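Local coordinates for uncharacterized protein (Legionella longbeachae NSW150, PDB 4JZA) that probably removes the 3-phosphate from phosphatidylinositol 3-phosphate, acting as a phosphoinositide phosphatase of a bacterial pathogen on host lipids, at residues Q317-F320 and L321-V324; E14-S17 and E18-S21; G687-N690 and C691-Y695; H262-E265 and M266-L270; E587-I590 and R591-L595. All coordinates share one frame; numbering follows the deposited sequence.

Interaction 1. Residues Q317-F320 and L321-V324; sequences QQFF and LEHV
F319 turns its CG away from its own carbonyl carbon (chi1 -81°), whereas E322 sends CG away from its backbone N (chi1 165°) and stays extended beyond it, and the two side chains leave the helix side by side, pointing the same way. OE2 of E322 reaches the ring of F319 at CD1, 3.4 Å away, from an oblique position. The carboxylate and ring planes are 27° apart. This pairing three residues apart is held in common by an outside lysine: K188 makes a salt bridge to E322 OE2 and a cation-pi contact with the F319 ring, and E322 OE1 pairs with K326. Among its other neighbours, helix 315-325 packs F320 against helices 41-62 and 122-140, and Q317 directs its amide to Y135, T344 and E131. Beneath the side chains runs the i to i+4 bonding of the alpha-helix, with L321 N at 2.7 Å from Q317 O and E322 N at 2.8 Å from Q318 O. H323 N bonds to F319 O at 2.9 Å, with a weak second link to F320 O. The ring of H323 meets F58 edge-to-face.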
loop_
_atom_site.group_PDB
_atom_site.type_symbol
_atom_site.label_atom_id
_atom_site.label_comp_id
_atom_site.label_asym_id
_atom_site.label_seq_id
_atom_site.Cartn_x
_atom_site.Cartn_y
_atom_site.Cartn_z
ATOM N N GLN A 317 6.456 9.779 -0.396
ATOM C CA GLN A 317 5.264 9.801 -1.217
ATOM C C GLN A 317 5.400 10.963 -2.224
ATOM O O GLN A 317 5.025 10.832 -3.378
ATOM C CB GLN A 317 3.985 9.973 -0.364
ATOM C CG GLN A 317 3.567 8.740 0.419
ATOM C CD GLN A 317 2.357 8.003 -0.122
ATOM O OE1 GLN A 317 1.504 8.534 -0.857
ATOM N NE2 GLN A 317 2.270 6.773 0.262
ATOM N N GLN A 318 5.940 12.089 -1.775
ATOM C CA GLN A 318 5.988 13.304 -2.605
ATOM C C GLN A 318 6.906 13.081 -3.793
ATOM O O GLN A 318 6.538 13.420 -4.924
ATOM C CB GLN A 318 6.368 14.522 -1.799
ATOM C CG GLN A 318 5.469 14.715 -0.582
ATOM C CD GLN A 318 5.659 16.041 0.147
ATOM O OE1 GLN A 318 6.707 16.351 0.705
ATOM N NE2 GLN A 318 4.630 16.810 0.159
ATOM N N PHE A 319 8.040 12.432 -3.556
ATOM C CA PHE A 319 8.925 12.080 -4.653
ATOM C C PHE A 319 8.261 11.079 -5.559
ATOM O O PHE A 319 8.439 11.155 -6.756
ATOM C CB PHE A 319 10.257 11.503 -4.182
ATOM C CG PHE A 319 11.269 12.535 -3.757
ATOM C CD1 PHE A 319 11.933 13.308 -4.698
ATOM C CD2 PHE A 319 11.600 12.688 -2.424
ATOM C CE1 PHE A 319 12.898 14.218 -4.327
ATOM C CE2 PHE A 319 12.565 13.603 -2.038
ATOM C CZ PHE A 319 13.226 14.360 -2.995
ATOM N N PHE A 320 7.490 10.149 -5.007
ATOM C CA PHE A 320 6.781 9.182 -5.845
ATOM C C PHE A 320 5.748 9.931 -6.678
ATOM O O PHE A 320 5.625 9.708 -7.897
ATOM C CB PHE A 320 6.070 8.106 -5.017
ATOM C CG PHE A 320 6.981 7.172 -4.248
ATOM C CD1 PHE A 320 8.312 7.076 -4.506
ATOM C CD2 PHE A 320 6.449 6.355 -3.269
ATOM C CE1 PHE A 320 9.099 6.201 -3.784
ATOM C CE2 PHE A 320 7.213 5.482 -2.549
ATOM C CZ PHE A 320 8.545 5.403 -2.796
ATOM N N LEU A 321 5.001 10.829 -6.047
ATOM C CA LEU A 321 3.995 11.577 -6.804
ATOM C C LEU A 321 4.663 12.340 -7.935
ATOM O O LEU A 321 4.224 12.274 -9.088
ATOM C CB LEU A 321 3.209 12.542 -5.897
ATOM C CG LEU A 321 2.061 13.345 -6.502
ATOM C CD1 LEU A 321 1.067 12.431 -7.162
ATOM C CD2 LEU A 321 1.374 14.144 -5.384
ATOM N N GLU A 322 5.724 13.060 -7.559
ATOM C CA GLU A 322 6.533 13.818 -8.483
ATOM C C GLU A 322 6.942 12.956 -9.677
ATOM O O GLU A 322 6.841 13.379 -10.812
ATOM C CB GLU A 322 7.772 14.382 -7.777
ATOM C CG GLU A 322 8.892 14.887 -8.699
ATOM C CD GLU A 322 10.134 15.364 -7.948
ATOM O OE1 GLU A 322 11.151 15.684 -8.590
ATOM O OE2 GLU A 322 10.113 15.425 -6.704
ATOM N N HIS A 323 7.374 11.740 -9.438
ATOM C CA HIS A 323 7.928 10.967 -10.524
ATOM C C HIS A 323 6.884 10.546 -11.553
ATOM O O HIS A 323 7.192 10.416 -12.728
ATOM C CB HIS A 323 8.599 9.738 -9.974
ATOM C CG HIS A 323 9.330 8.947 -11.010
ATOM N ND1 HIS A 323 10.529 9.360 -11.556
ATOM C CD2 HIS A 323 9.048 7.750 -11.584
ATOM C CE1 HIS A 323 10.956 8.453 -12.421
ATOM N NE2 HIS A 323 10.082 7.460 -12.446
ATOM N N VAL A 324 5.663 10.309 -11.098
ATOM C CA VAL A 324 4.544 9.972 -11.977
ATOM C C VAL A 324 4.056 11.190 -12.709
ATOM O O VAL A 324 3.767 11.064 -13.891
ATOM C CB VAL A 324 3.348 9.395 -11.205
ATOM C CG1 VAL A 324 2.143 9.253 -12.086
ATOM C CG2 VAL A 324 3.677 8.024 -10.673
#

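Interaction 2. Residues E14-S17 and E18-S21; sequences ELSS and ELLS
L15 meets L19 and L20 from just before the cap of helix 17-26, and its side chain can be followed outward from the backbone. Its CB touches both leucines at once, L20 CD2 at 3.7 Å and L19 CD1 at 3.8 Å. Farther out the branches divide the work: CD1 of L15 stays with CD2 of L20, 3.8 Å away, and CD2 of L15 turns to CD1 of L19. Both partners cross L15 at about a right angle. With S16 at the N-cap, the pairing of L15 with L20 is a textbook hydrophobic staple, joining the residue before the cap to the fourth residue after it. S16 itself takes part mainly through its carbonyl. L20 N bonds to S16 O at 3.2 Å in the carbonyl plane, and L19 N approaches the same oxygen at 2.9 Å from above that plane, so two amides grip one acceptor. The S16 hydroxyl rests on CG of L19 and makes a weak hydrogen bond to E361 O. On the exposed flank, OG of S17 donates a weak bond to OE2 of E18 (3.1 Å), whose chain is bent at chi2 (80°). The contact thus combines apolar and polar means of starting a helix, and the carboxylate of E18, placed in the first turn, would be expected to interact favourably with the helix dipole.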
loop_
_atom_site.group_PDB
_atom_site.type_symbol
_atom_site.label_atom_id
_atom_site.label_comp_id
_atom_site.label_asym_id
_atom_site.label_seq_id
_atom_site.Cartn_x
_atom_site.Cartn_y
_atom_site.Cartn_z
ATOM N N GLU A 14 -14.065 -22.698 -27.946
ATOM C CA GLU A 14 -13.892 -22.000 -29.198
ATOM C C GLU A 14 -15.046 -21.028 -29.276
ATOM O O GLU A 14 -16.124 -21.258 -28.730
ATOM C CB GLU A 14 -13.929 -22.955 -30.393
ATOM C CG GLU A 14 -13.875 -24.434 -30.037
ATOM C CD GLU A 14 -14.147 -25.337 -31.220
ATOM O OE1 GLU A 14 -15.125 -25.085 -31.958
ATOM O OE2 GLU A 14 -13.386 -26.309 -31.401
ATOM N N LEU A 15 -14.815 -19.926 -29.945
ATOM C CA LEU A 15 -15.807 -18.897 -29.955
ATOM C C LEU A 15 -16.157 -18.582 -31.396
ATOM O O LEU A 15 -15.283 -18.236 -32.207
ATOM C CB LEU A 15 -15.276 -17.665 -29.228
ATOM C CG LEU A 15 -14.958 -17.935 -27.764
ATOM C CD1 LEU A 15 -13.940 -16.939 -27.231
ATOM C CD2 LEU A 15 -16.220 -17.945 -26.921
ATOM N N SER A 16 -17.445 -18.724 -31.707
ATOM C CA SER A 16 -17.959 -18.312 -32.993
ATOM C C SER A 16 -17.619 -16.844 -33.159
ATOM O O SER A 16 -17.620 -16.077 -32.198
ATOM C CB SER A 16 -19.467 -18.555 -33.097
ATOM O OG SER A 16 -20.189 -17.768 -32.175
ATOM N N SER A 17 -17.271 -16.463 -34.375
ATOM C CA SER A 17 -16.940 -15.083 -34.633
ATOM C C SER A 17 -18.151 -14.163 -34.367
ATOM O O SER A 17 -18.009 -12.954 -34.223
ATOM C CB SER A 17 -16.435 -14.929 -36.068
ATOM O OG SER A 17 -17.492 -15.189 -36.958
ATOM N N GLU A 18 -19.349 -14.725 -34.315
ATOM C CA GLU A 18 -20.499 -13.900 -33.997
ATOM C C GLU A 18 -20.329 -13.397 -32.558
ATOM O O GLU A 18 -20.661 -12.239 -32.281
ATOM C CB GLU A 18 -21.825 -14.641 -34.214
ATOM C CG GLU A 18 -22.114 -15.025 -35.669
ATOM C CD GLU A 18 -21.370 -16.289 -36.133
ATOM O OE1 GLU A 18 -21.698 -17.413 -35.687
ATOM O OE2 GLU A 18 -20.447 -16.170 -36.963
ATOM N N LEU A 19 -19.771 -14.220 -31.658
ATOM C CA LEU A 19 -19.512 -13.735 -30.291
ATOM C C LEU A 19 -18.277 -12.840 -30.254
ATOM O O LEU A 19 -18.351 -11.729 -29.752
ATOM C CB LEU A 19 -19.364 -14.834 -29.214
ATOM C CG LEU A 19 -19.911 -16.261 -29.323
ATOM C CD1 LEU A 19 -19.028 -17.215 -28.534
ATOM C CD2 LEU A 19 -21.330 -16.385 -28.817
ATOM N N LEU A 20 -17.147 -13.296 -30.794
ATOM C CA LEU A 20 -15.945 -12.436 -30.832
ATOM C C LEU A 20 -16.289 -11.027 -31.277
ATOM O O LEU A 20 -15.685 -10.047 -30.846
ATOM C CB LEU A 20 -14.879 -13.009 -31.764
ATOM C CG LEU A 20 -14.312 -14.376 -31.387
ATOM C CD1 LEU A 20 -13.293 -14.850 -32.424
ATOM C CD2 LEU A 20 -13.694 -14.354 -29.989
ATOM N N SER A 21 -17.260 -10.952 -32.171
ATOM C CA SER A 21 -17.700 -9.724 -32.805
ATOM C C SER A 21 -18.603 -8.899 -31.890
ATOM O O SER A 21 -18.557 -7.679 -31.921
ATOM C CB SER A 21 -18.461 -10.083 -34.093
ATOM O OG SER A 21 -18.321 -9.084 -35.059
#

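Interaction 3. Residues G687-N690 and C691-Y695; sequences GESN and CTKLY
The carbonyl oxygen of E688 is gripped twice by T692, from opposite faces of its plane: T692 N bonds to E688 O at 3.0 Å and T692 OG1 donates to the same oxygen at 3.1 Å. This is a familiar habit of threonine within an alpha-helix, here in helix 676-702 of the phosphoinositide phosphatase C-terminal domain. OG1 stands anti to the carbonyl carbon of T692 (chi1 -67°), which swings it back over the preceding turn, and N749 supplies a further hydrogen bond to that hydroxyl. The helix is kinked at E688 and S689, whose amides have no bond to the turn before; G687, just ahead, has a positive phi, which suits glycine. Regular bonding resumes at once, with C691 N at 3.0 Å from G687 O. C691 packs on I753 of helix 748-761, while N690 and K693 turn to helix 794-817, where N690 ND2 is hydrogen-bonded to S795 and K693 touches V798 and V802. K693 lays its aliphatic carbons past S689 and N690: its CE comes to 3.6 Å from OG of S689, while its CD lies 4.0 Å from OD1 of N690.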
loop_
_atom_site.group_PDB
_atom_site.type_symbol
_atom_site.label_atom_id
_atom_site.label_comp_id
_atom_site.label_asym_id
_atom_site.label_seq_id
_atom_site.Cartn_x
_atom_site.Cartn_y
_atom_site.Cartn_z
ATOM N N GLY A 687 34.118 -6.333 -9.906
ATOM C CA GLY A 687 34.146 -7.166 -11.105
ATOM C C GLY A 687 35.382 -8.023 -11.150
ATOM O O GLY A 687 36.322 -7.832 -10.371
ATOM N N GLU A 688 35.383 -8.952 -12.097
ATOM C CA GLU A 688 36.382 -9.983 -12.167
ATOM C C GLU A 688 37.791 -9.400 -12.325
ATOM O O GLU A 688 38.740 -9.783 -11.643
ATOM C CB GLU A 688 36.055 -10.915 -13.328
ATOM C CG GLU A 688 36.659 -12.305 -13.170
ATOM C CD GLU A 688 36.879 -13.033 -14.505
ATOM O OE1 GLU A 688 37.523 -14.115 -14.534
ATOM O OE2 GLU A 688 36.402 -12.536 -15.541
ATOM N N SER A 689 37.931 -8.468 -13.250
ATOM C CA SER A 689 39.247 -7.994 -13.596
ATOM C C SER A 689 39.887 -7.357 -12.355
ATOM O O SER A 689 41.044 -7.661 -12.018
ATOM C CB SER A 689 39.202 -7.049 -14.811
ATOM O OG SER A 689 40.450 -6.350 -14.940
ATOM N N ASN A 690 39.144 -6.490 -11.671
ATOM C CA ASN A 690 39.667 -5.830 -10.468
ATOM C C ASN A 690 39.899 -6.745 -9.292
ATOM O O ASN A 690 40.955 -6.663 -8.626
ATOM C CB ASN A 690 38.780 -4.692 -10.042
ATOM C CG ASN A 690 39.038 -3.464 -10.866
ATOM O OD1 ASN A 690 40.122 -3.320 -11.435
ATOM N ND2 ASN A 690 38.054 -2.598 -10.985
ATOM N N CYS A 691 38.951 -7.641 -9.035
ATOM C CA CYS A 691 39.120 -8.560 -7.924
ATOM C C CYS A 691 40.389 -9.366 -8.102
ATOM O O CYS A 691 41.093 -9.605 -7.091
ATOM C CB CYS A 691 37.896 -9.468 -7.734
ATOM S SG CYS A 691 36.524 -8.560 -7.012
ATOM N N THR A 692 40.692 -9.745 -9.363
ATOM C CA THR A 692 41.891 -10.539 -9.657
ATOM C C THR A 692 43.183 -9.768 -9.385
ATOM O O THR A 692 44.124 -10.314 -8.822
ATOM C CB THR A 692 41.861 -11.114 -11.086
ATOM O OG1 THR A 692 40.806 -12.081 -11.156
ATOM C CG2 THR A 692 43.155 -11.840 -11.432
ATOM N N LYS A 693 43.212 -8.495 -9.751
ATOM C CA LYS A 693 44.378 -7.649 -9.491
ATOM C C LYS A 693 44.602 -7.529 -8.010
ATOM O O LYS A 693 45.724 -7.657 -7.542
ATOM C CB LYS A 693 44.215 -6.234 -10.088
ATOM C CG LYS A 693 44.007 -6.170 -11.596
ATOM C CD LYS A 693 43.839 -4.742 -12.087
ATOM C CE LYS A 693 43.371 -4.728 -13.521
ATOM N NZ LYS A 693 43.985 -3.551 -14.178
ATOM N N LEU A 694 43.527 -7.263 -7.289
ATOM C CA LEU A 694 43.573 -7.117 -5.829
ATOM C C LEU A 694 44.002 -8.416 -5.189
ATOM O O LEU A 694 44.886 -8.418 -4.311
ATOM C CB LEU A 694 42.212 -6.712 -5.269
ATOM C CG LEU A 694 41.779 -5.271 -5.516
ATOM C CD1 LEU A 694 40.345 -5.101 -5.042
ATOM C CD2 LEU A 694 42.680 -4.324 -4.776
ATOM N N TYR A 695 43.415 -9.518 -5.668
ATOM C CA TYR A 695 43.784 -10.850 -5.192
ATOM C C TYR A 695 45.263 -11.148 -5.452
ATOM O O TYR A 695 46.003 -11.416 -4.526
ATOM C CB TYR A 695 42.885 -11.925 -5.818
ATOM C CG TYR A 695 43.017 -13.279 -5.177
ATOM C CD1 TYR A 695 42.209 -13.633 -4.103
ATOM C CD2 TYR A 695 43.944 -14.201 -5.642
ATOM C CE1 TYR A 695 42.315 -14.869 -3.503
ATOM C CE2 TYR A 695 44.080 -15.436 -5.032
ATOM C CZ TYR A 695 43.271 -15.757 -3.959
ATOM O OH TYR A 695 43.410 -16.970 -3.354
#

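Interaction 4. Residues H262-E265 and M266-L270; sequences HQRE and MMRIL
E265 and R268, three residues apart, form the polar half of this contact, and they do so with a two-pronged salt bridge. The arginine presents itself side-on: NE bonds to OE1 of E265 at 2.8 Å and NH2 to OE2 at 3.0 Å, one nitrogen to each oxygen. Both oxygens are met on their syn side and lie near the guanidinium plane. The carboxylate and guanidinium planes are 20° apart, so the pair is only roughly coplanar, and two bonds fix its rotation. Bends put the groups there, at chi2 in E265 (-47°) and at chi3 in R268 (-45°). R264 runs alongside R268 more loosely, its CD 4.1 Å from R268 NH2; its guanidinium stays near the same carboxylate without bonding to R268, and the negative charge of E265 would be expected to favour both arginines. These three side chains are all partly exposed. The opposite character belongs to the selenomethionines M266 and M267, which are buried. CE of M266 reaches CA of Q263 at 3.9 Å and the side chain packs on Y203 and F221, while M267 touches F224, F256 and L281. H262 is also enclosed, its NE2 hydrogen-bonded to D220 and its ND1 to the backbone N of D208. Under both halves the backbone keeps its usual bonding, with R268 N at 2.9 Å from R264 O. Such a division between a charged side and an apolar one marks helix 261-270 as an amphipathic helix, packed among the helices of the phosphoinositide phosphatase insertion domain.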
loop_
_atom_site.group_PDB
_atom_site.type_symbol
_atom_site.label_atom_id
_atom_site.label_comp_id
_atom_site.label_asym_id
_atom_site.label_seq_id
_atom_site.Cartn_x
_atom_site.Cartn_y
_atom_site.Cartn_z
ATOM N N HIS A 262 -7.417 31.874 7.324
ATOM C CA HIS A 262 -6.503 31.221 8.280
ATOM C C HIS A 262 -6.824 31.440 9.769
ATOM O O HIS A 262 -6.711 30.519 10.574
ATOM C CB HIS A 262 -5.027 31.607 7.993
ATOM C CG HIS A 262 -4.763 33.087 7.957
ATOM N ND1 HIS A 262 -4.915 33.840 6.817
ATOM C CD2 HIS A 262 -4.352 33.949 8.913
ATOM C CE1 HIS A 262 -4.625 35.100 7.072
ATOM N NE2 HIS A 262 -4.281 35.194 8.338
ATOM N N GLN A 263 -7.203 32.654 10.144
ATOM C CA GLN A 263 -7.622 32.894 11.525
ATOM C C GLN A 263 -8.856 32.051 11.797
ATOM O O GLN A 263 -8.998 31.471 12.875
ATOM C CB GLN A 263 -7.897 34.384 11.777
ATOM C CG GLN A 263 -6.628 35.232 11.888
ATOM C CD GLN A 263 -6.852 36.653 11.431
ATOM O OE1 GLN A 263 -7.204 36.885 10.286
ATOM N NE2 GLN A 263 -6.672 37.592 12.298
ATOM N N ARG A 264 -9.724 31.961 10.788
ATOM C CA ARG A 264 -10.962 31.193 10.886
ATOM C C ARG A 264 -10.670 29.704 11.182
ATOM O O ARG A 264 -11.210 29.120 12.122
ATOM C CB ARG A 264 -11.829 31.362 9.594
ATOM C CG ARG A 264 -13.310 31.029 9.791
ATOM C CD ARG A 264 -14.258 31.077 8.609
ATOM N NE ARG A 264 -13.963 32.140 7.651
ATOM C CZ ARG A 264 -13.733 31.937 6.350
ATOM N NH1 ARG A 264 -13.773 30.698 5.832
ATOM N NH2 ARG A 264 -13.462 32.978 5.557
ATOM N N GLU A 265 -9.815 29.093 10.377
ATOM C CA GLU A 265 -9.579 27.663 10.508
ATOM C C GLU A 265 -8.811 27.346 11.796
ATOM O O GLU A 265 -8.999 26.300 12.383
ATOM C CB GLU A 265 -8.870 27.108 9.243
ATOM C CG GLU A 265 -9.727 27.143 7.968
ATOM C CD GLU A 265 -11.152 26.608 8.176
ATOM O OE1 GLU A 265 -11.326 25.506 8.739
ATOM O OE2 GLU A 265 -12.116 27.302 7.790
HETATM N N MSE A 266 -7.942 28.257 12.214
HETATM C CA MSE A 266 -7.237 28.109 13.455
HETATM C C MSE A 266 -8.214 28.134 14.584
HETATM O O MSE A 266 -8.106 27.333 15.485
HETATM C CB MSE A 266 -6.254 29.235 13.637
HETATM C CG MSE A 266 -5.541 29.114 14.995
HETATM SE SE MSE A 266 -4.264 30.559 15.412
HETATM C CE MSE A 266 -4.841 31.880 14.047
HETATM N N MSE A 267 -9.181 29.045 14.569
HETATM C CA MSE A 267 -10.176 29.086 15.651
HETATM C C MSE A 267 -10.969 27.812 15.669
HETATM O O MSE A 267 -11.128 27.197 16.723
HETATM C CB MSE A 267 -11.154 30.267 15.583
HETATM C CG MSE A 267 -10.695 31.522 16.354
HETATM SE SE MSE A 267 -10.027 31.268 18.236
HETATM C CE MSE A 267 -8.161 31.314 17.644
ATOM N N ARG A 268 -11.463 27.397 14.503
ATOM C CA ARG A 268 -12.275 26.178 14.392
ATOM C C ARG A 268 -11.682 25.025 15.192
ATOM O O ARG A 268 -12.399 24.258 15.816
ATOM C CB ARG A 268 -12.450 25.766 12.931
ATOM C CG ARG A 268 -13.396 24.586 12.720
ATOM C CD ARG A 268 -13.430 24.149 11.269
ATOM N NE ARG A 268 -13.533 25.299 10.376
ATOM C CZ ARG A 268 -14.647 26.005 10.163
ATOM N NH1 ARG A 268 -15.780 25.691 10.778
ATOM N NH2 ARG A 268 -14.629 27.038 9.317
ATOM N N ILE A 269 -10.371 24.922 15.199
ATOM C CA ILE A 269 -9.722 23.867 15.945
ATOM C C ILE A 269 -9.608 24.147 17.436
ATOM O O ILE A 269 -9.697 23.226 18.254
ATOM C CB ILE A 269 -8.329 23.613 15.382
ATOM C CG1 ILE A 269 -8.477 23.004 13.984
ATOM C CG2 ILE A 269 -7.548 22.706 16.306
ATOM C CD1 ILE A 269 -7.507 23.545 12.961
ATOM N N LEU A 270 -9.396 25.409 17.792
ATOM C CA LEU A 270 -9.167 25.771 19.195
ATOM C C LEU A 270 -10.489 25.755 19.963
ATOM O O LEU A 270 -10.511 25.434 21.142
ATOM C CB LEU A 270 -8.468 27.140 19.303
ATOM C CG LEU A 270 -6.980 27.213 18.902
ATOM C CD1 LEU A 270 -6.433 28.627 18.995
ATOM C CD2 LEU A 270 -6.139 26.296 19.757
#

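Interaction 5. Residues E587-I590 and R591-L595; sequences ENRI and RFVSL
The guanidinium of R591 carries the carboxylate of E587 on one face, with E587 CD 3.6 Å above the plane and over its centre. The two planes are 82° apart, so this is not the flat, two-pronged pairing often seen between such groups. OE2 alone points at the arginine, lying over its face and 2.8 Å from NH2 in a salt bridge. A second guanidinium, that of R589, has CG2 of V593 over one face, 3.7 Å from NE. Its NH1 comes to the edge of the F592 ring, near the ring plane and 3.6 Å from CD2, and the two planes are 44° apart. These contacts occupy the start of helix 587-602, where residues three and four apart fall on the same side of the helix. R591 lets its CG stand anti to its carbonyl carbon (chi1 -78°) and then stays extended as far as NE, which carries the group back along the helix to E587 in an i to i+4 pair. R589 instead faces inward, with NE in a salt bridge to D629, while V593 packs on I630 and E633 of helix 628-637. F592 meets H563 edge-to-face and touches A566 and M567 of helix 556-574. Backbone bonds bind the turns together: V593 N lies 2.9 Å from R589 O, and R591 N and S594 N bond in the same way to E587 O and I590 O.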
loop_
_atom_site.group_PDB
_atom_site.type_symbol
_atom_site.label_atom_id
_atom_site.label_comp_id
_atom_site.label_asym_id
_atom_site.label_seq_id
_atom_site.Cartn_x
_atom_site.Cartn_y
_atom_site.Cartn_z
ATOM N N GLU A 587 -33.443 -28.795 -3.479
ATOM C CA GLU A 587 -33.018 -28.583 -4.849
ATOM C C GLU A 587 -32.806 -27.100 -5.106
ATOM O O GLU A 587 -31.809 -26.712 -5.715
ATOM C CB GLU A 587 -34.043 -29.205 -5.761
ATOM C CG GLU A 587 -33.949 -28.966 -7.255
ATOM C CD GLU A 587 -35.274 -29.351 -7.944
ATOM O OE1 GLU A 587 -36.104 -30.074 -7.348
ATOM O OE2 GLU A 587 -35.530 -28.925 -9.077
ATOM N N ASN A 588 -33.682 -26.260 -4.574
ATOM C CA ASN A 588 -33.489 -24.814 -4.676
ATOM C C ASN A 588 -32.182 -24.216 -4.114
ATOM O O ASN A 588 -31.620 -23.252 -4.661
ATOM C CB ASN A 588 -34.604 -24.126 -3.935
ATOM C CG ASN A 588 -35.916 -24.148 -4.674
ATOM O OD1 ASN A 588 -36.064 -24.694 -5.792
ATOM N ND2 ASN A 588 -36.893 -23.542 -4.046
ATOM N N ARG A 589 -31.762 -24.711 -2.959
ATOM C CA ARG A 589 -30.553 -24.211 -2.340
ATOM C C ARG A 589 -29.375 -24.741 -3.111
ATOM O O ARG A 589 -28.415 -24.016 -3.301
ATOM C CB ARG A 589 -30.483 -24.608 -0.874
ATOM C CG ARG A 589 -29.247 -24.186 -0.112
ATOM C CD ARG A 589 -29.085 -22.683 0.055
ATOM N NE ARG A 589 -27.809 -22.388 0.708
ATOM C CZ ARG A 589 -27.283 -21.179 0.815
ATOM N NH1 ARG A 589 -27.912 -20.096 0.386
ATOM N NH2 ARG A 589 -26.112 -21.045 1.374
ATOM N N ILE A 590 -29.474 -25.982 -3.591
ATOM C CA ILE A 590 -28.377 -26.645 -4.279
ATOM C C ILE A 590 -28.068 -25.894 -5.533
ATOM O O ILE A 590 -26.904 -25.745 -5.900
ATOM C CB ILE A 590 -28.678 -28.141 -4.587
ATOM C CG1 ILE A 590 -28.330 -29.029 -3.385
ATOM C CG2 ILE A 590 -27.859 -28.691 -5.754
ATOM C CD1 ILE A 590 -29.077 -30.356 -3.422
ATOM N N ARG A 591 -29.104 -25.406 -6.178
ATOM C CA ARG A 591 -28.948 -24.703 -7.448
ATOM C C ARG A 591 -28.390 -23.307 -7.366
ATOM O O ARG A 591 -27.812 -22.786 -8.337
ATOM C CB ARG A 591 -30.282 -24.601 -8.097
ATOM C CG ARG A 591 -30.675 -25.898 -8.735
ATOM C CD ARG A 591 -32.131 -25.767 -9.041
ATOM N NE ARG A 591 -32.588 -26.768 -9.971
ATOM C CZ ARG A 591 -33.851 -26.866 -10.347
ATOM N NH1 ARG A 591 -34.768 -26.022 -9.856
ATOM N NH2 ARG A 591 -34.194 -27.810 -11.208
ATOM N N PHE A 592 -28.643 -22.696 -6.220
ATOM C CA PHE A 592 -28.099 -21.412 -5.915
ATOM C C PHE A 592 -26.614 -21.583 -5.577
ATOM O O PHE A 592 -25.747 -20.881 -6.116
ATOM C CB PHE A 592 -28.894 -20.770 -4.757
ATOM C CG PHE A 592 -28.381 -19.414 -4.360
ATOM C CD1 PHE A 592 -28.408 -18.387 -5.269
ATOM C CD2 PHE A 592 -27.831 -19.186 -3.098
ATOM C CE1 PHE A 592 -27.925 -17.141 -4.939
ATOM C CE2 PHE A 592 -27.348 -17.930 -2.763
ATOM C CZ PHE A 592 -27.408 -16.900 -3.685
ATOM N N VAL A 593 -26.333 -22.549 -4.712
ATOM C CA VAL A 593 -24.977 -22.855 -4.332
ATOM C C VAL A 593 -24.139 -23.126 -5.569
ATOM O O VAL A 593 -22.975 -22.713 -5.655
ATOM C CB VAL A 593 -24.921 -24.020 -3.328
ATOM C CG1 VAL A 593 -23.488 -24.470 -3.026
ATOM C CG2 VAL A 593 -25.560 -23.595 -2.009
ATOM N N SER A 594 -24.717 -23.802 -6.540
ATOM C CA SER A 594 -23.970 -24.077 -7.757
ATOM C C SER A 594 -23.553 -22.792 -8.504
ATOM O O SER A 594 -22.415 -22.673 -8.984
ATOM C CB SER A 594 -24.776 -24.975 -8.686
ATOM O OG SER A 594 -23.898 -25.583 -9.620
ATOM N N LEU A 595 -24.487 -21.847 -8.582
ATOM C CA LEU A 595 -24.238 -20.564 -9.205
ATOM C C LEU A 595 -23.206 -19.787 -8.428
ATOM O O LEU A 595 -22.262 -19.294 -9.035
ATOM C CB LEU A 595 -25.513 -19.729 -9.319
ATOM C CG LEU A 595 -26.485 -20.278 -10.367
ATOM C CD1 LEU A 595 -27.904 -19.796 -10.077
ATOM C CD2 LEU A 595 -26.035 -19.925 -11.779
#

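How the interactions relate
Each of the five contacts lies within or at the start of one helix, and no two share a helix or touch. Along the chain they come in the order interaction 2, interaction 4, interaction 1, interaction 5 and interaction 3. Interaction 1 is the most central, its centre about 14 Å from that of the chain. Interactions 2 and 5 lie on the same side of the protein, their nearest atoms about 18 Å apart. Interaction 4 belongs to the insertion domain and interaction 3 to the C-terminal domain, and their centres are about 66 Å apart. The set therefore samples an elongated phosphatase whose outlying helical regions accompany a body built around a mixed sheet.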